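Side-chain contact in conserved hypothetical secreted protein (Helicobacter pylori, PDB 4RNZ), which is probably a zinc-dependent M23-family metallopeptidase that acts on peptidoglycan and helps determine the shape of the cell: residues G13-N18 with Q22-N27. Numbering follows the deposited sequence.
Sequences GFLEKN and QKLYYN
Leu15, in the last turn of helix 11-17, faces segment 22-27, which carries the short helix 23-26; its CA is 6.1 Å from that of Gln22, and no hydrogen bond links the two segments. Leu15 contributes most to the contact. With CG anti to its carbonyl carbon (chi1 -64°) and CD1 extended away from CA (chi2 -171°), it sends CD1 against Leu24 and Tyr25, 3.8 Å from Tyr25 N and 3.9 Å from Tyr25 CB. Its side chain and that of Tyr25 cross at about a right angle, and the tyrosine ring leads away, so that of its side chain CB does the touching. Leu24 also offers its CB to Leu15 CD1, at 4.1 Å. A branched aliphatic residue suits this place because its methyl can press on backbone and CB atoms without needing a polar partner. Gln22 suits its partly exposed place: its aliphatic CG lies 4.5 Å from Leu15 CB, while its amide NE2 comes 3.9 Å from Glu16 CB, a plain van der Waals touch.

Where helix 11-17 ends, Asn18 folds back, its short amide donating from ND2 to Phe14 O at 2.9 Å, while Asn18 N reaches that oxygen from the opposite face of the carbonyl plane. The same ND2 lies over the centre of the Phe14 ring, 3.4 Å above it.

The two short helices and their loop pack on the antiparallel sheet of the Csd3 N-terminal region: Phe14 rests on Ile60 of strand 55-61, Leu24 on Tyr77 and Leu79 of strand 76-83, and Tyr25 turns back onto Leu11 and Leu12 of helix 11-17.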
loop_
_atom_site.group_PDB
_atom_site.type_symbol
_atom_site.label_atom_id
_atom_site.label_comp_id
_atom_site.label_asym_id
_atom_site.label_seq_id
_atom_site.Cartn_x
_atom_site.Cartn_y
_atom_site.Cartn_z
ATOM N N GLY A 13 4.199 19.068 -14.265
ATOM C CA GLY A 13 3.756 18.845 -15.620
ATOM C C GLY A 13 2.265 19.042 -15.744
ATOM O O GLY A 13 1.809 19.571 -16.736
ATOM N N PHE A 14 1.487 18.626 -14.735
ATOM C CA PHE A 14 0.044 18.833 -14.784
ATOM C C PHE A 14 -0.293 20.335 -14.720
ATOM O O PHE A 14 -1.197 20.822 -15.415
ATOM C CB PHE A 14 -0.632 18.045 -13.644
ATOM C CG PHE A 14 -2.120 18.170 -13.610
ATOM C CD1 PHE A 14 -2.922 17.370 -14.418
ATOM C CD2 PHE A 14 -2.730 19.072 -12.753
ATOM C CE1 PHE A 14 -4.297 17.493 -14.374
ATOM C CE2 PHE A 14 -4.107 19.194 -12.708
ATOM C CZ PHE A 14 -4.894 18.416 -13.518
ATOM N N LEU A 15 0.422 21.064 -13.875
ATOM C CA LEU A 15 0.183 22.502 -13.751
ATOM C C LEU A 15 0.462 23.198 -15.081
ATOM O O LEU A 15 -0.368 23.968 -15.581
ATOM C CB LEU A 15 1.051 23.099 -12.664
ATOM C CG LEU A 15 0.810 22.623 -11.241
ATOM C CD1 LEU A 15 1.614 23.488 -10.293
ATOM C CD2 LEU A 15 -0.674 22.697 -10.895
ATOM N N GLU A 16 1.627 22.897 -15.643
ATOM C CA GLU A 16 2.063 23.400 -16.975
ATOM C C GLU A 16 1.049 23.089 -18.068
ATOM O O GLU A 16 0.600 23.972 -18.778
ATOM C CB GLU A 16 3.430 22.788 -17.342
ATOM C CG GLU A 16 3.923 23.061 -18.763
ATOM C CD GLU A 16 5.337 22.544 -19.003
ATOM O OE1 GLU A 16 5.594 21.341 -18.740
ATOM O OE2 GLU A 16 6.200 23.340 -19.445
ATOM N N LYS A 17 0.643 21.829 -18.171
ATOM C CA LYS A 17 -0.321 21.428 -19.207
ATOM C C LYS A 17 -1.635 22.174 -19.132
ATOM O O LYS A 17 -2.293 22.382 -20.148
ATOM C CB LYS A 17 -0.599 19.923 -19.123
ATOM C CG LYS A 17 -1.213 19.338 -20.378
ATOM C CD LYS A 17 -0.463 18.080 -20.805
ATOM C CE LYS A 17 -0.881 17.613 -22.193
ATOM N NZ LYS A 17 -2.256 17.049 -22.189
ATOM N N ASN A 18 -2.030 22.555 -17.924
ATOM C CA ASN A 18 -3.281 23.246 -17.718
ATOM C C ASN A 18 -3.120 24.727 -17.443
ATOM O O ASN A 18 -4.044 25.342 -16.974
ATOM C CB ASN A 18 -4.053 22.579 -16.573
ATOM C CG ASN A 18 -4.545 21.207 -16.958
ATOM O OD1 ASN A 18 -5.536 21.083 -17.672
ATOM N ND2 ASN A 18 -3.823 20.173 -16.542
ATOM N N GLN A 22 3.164 27.831 -12.151
ATOM C CA GLN A 22 3.979 26.790 -11.581
ATOM C C GLN A 22 4.493 27.109 -10.186
ATOM O O GLN A 22 4.916 26.199 -9.463
ATOM C CB GLN A 22 5.110 26.433 -12.545
ATOM C CG GLN A 22 4.605 25.571 -13.700
ATOM C CD GLN A 22 5.557 25.524 -14.886
ATOM O OE1 GLN A 22 6.664 25.004 -14.793
ATOM N NE2 GLN A 22 5.098 26.028 -16.026
ATOM N N LYS A 23 4.431 28.382 -9.785
ATOM C CA LYS A 23 4.781 28.756 -8.407
ATOM C C LYS A 23 3.900 28.072 -7.397
ATOM O O LYS A 23 4.248 27.975 -6.224
ATOM C CB LYS A 23 4.677 30.260 -8.198
ATOM C CG LYS A 23 3.260 30.802 -8.215
ATOM C CD LYS A 23 3.262 32.328 -8.197
ATOM C CE LYS A 23 1.971 32.879 -8.798
ATOM N NZ LYS A 23 2.033 34.356 -8.870
ATOM N N LEU A 24 2.709 27.674 -7.828
ATOM C CA LEU A 24 1.833 26.879 -6.978
ATOM C C LEU A 24 2.572 25.635 -6.456
ATOM O O LEU A 24 2.416 25.247 -5.309
ATOM C CB LEU A 24 0.552 26.511 -7.739
ATOM C CG LEU A 24 -0.615 25.995 -6.903
ATOM C CD1 LEU A 24 -0.997 26.985 -5.815
ATOM C CD2 LEU A 24 -1.817 25.696 -7.800
ATOM N N TYR A 25 3.396 25.025 -7.294
ATOM C CA TYR A 25 4.323 23.981 -6.839
ATOM C C TYR A 25 5.603 24.528 -6.170
ATOM O O TYR A 25 5.959 24.114 -5.071
ATOM C CB TYR A 25 4.715 23.044 -7.996
ATOM C CG TYR A 25 5.777 22.056 -7.595
ATOM C CD1 TYR A 25 5.462 20.936 -6.842
ATOM C CD2 TYR A 25 7.113 22.272 -7.923
ATOM C CE1 TYR A 25 6.436 20.043 -6.448
ATOM C CE2 TYR A 25 8.097 21.385 -7.521
ATOM C CZ TYR A 25 7.746 20.264 -6.792
ATOM O OH TYR A 25 8.721 19.382 -6.419
ATOM N N TYR A 26 6.303 25.442 -6.835
ATOM C CA TYR A 26 7.619 25.883 -6.352
ATOM C C TYR A 26 7.550 26.472 -4.963
ATOM O O TYR A 26 8.461 26.254 -4.158
ATOM C CB TYR A 26 8.272 26.859 -7.335
ATOM C CG TYR A 26 8.632 26.237 -8.665
ATOM C CD1 TYR A 26 9.499 25.162 -8.732
ATOM C CD2 TYR A 26 8.113 26.729 -9.860
ATOM C CE1 TYR A 26 9.841 24.582 -9.945
ATOM C CE2 TYR A 26 8.455 26.157 -11.080
ATOM C CZ TYR A 26 9.313 25.086 -11.114
ATOM O OH TYR A 26 9.655 24.509 -12.317
ATOM N N ASN A 27 6.457 27.186 -4.662
ATOM C CA ASN A 27 6.240 27.739 -3.324
ATOM C C ASN A 27 5.957 26.737 -2.230
ATOM O O ASN A 27 5.956 27.106 -1.071
ATOM C CB ASN A 27 5.089 28.760 -3.319
ATOM C CG ASN A 27 5.493 30.095 -3.893
ATOM O OD1 ASN A 27 4.674 30.802 -4.489
ATOM N ND2 ASN A 27 6.756 30.462 -3.707
#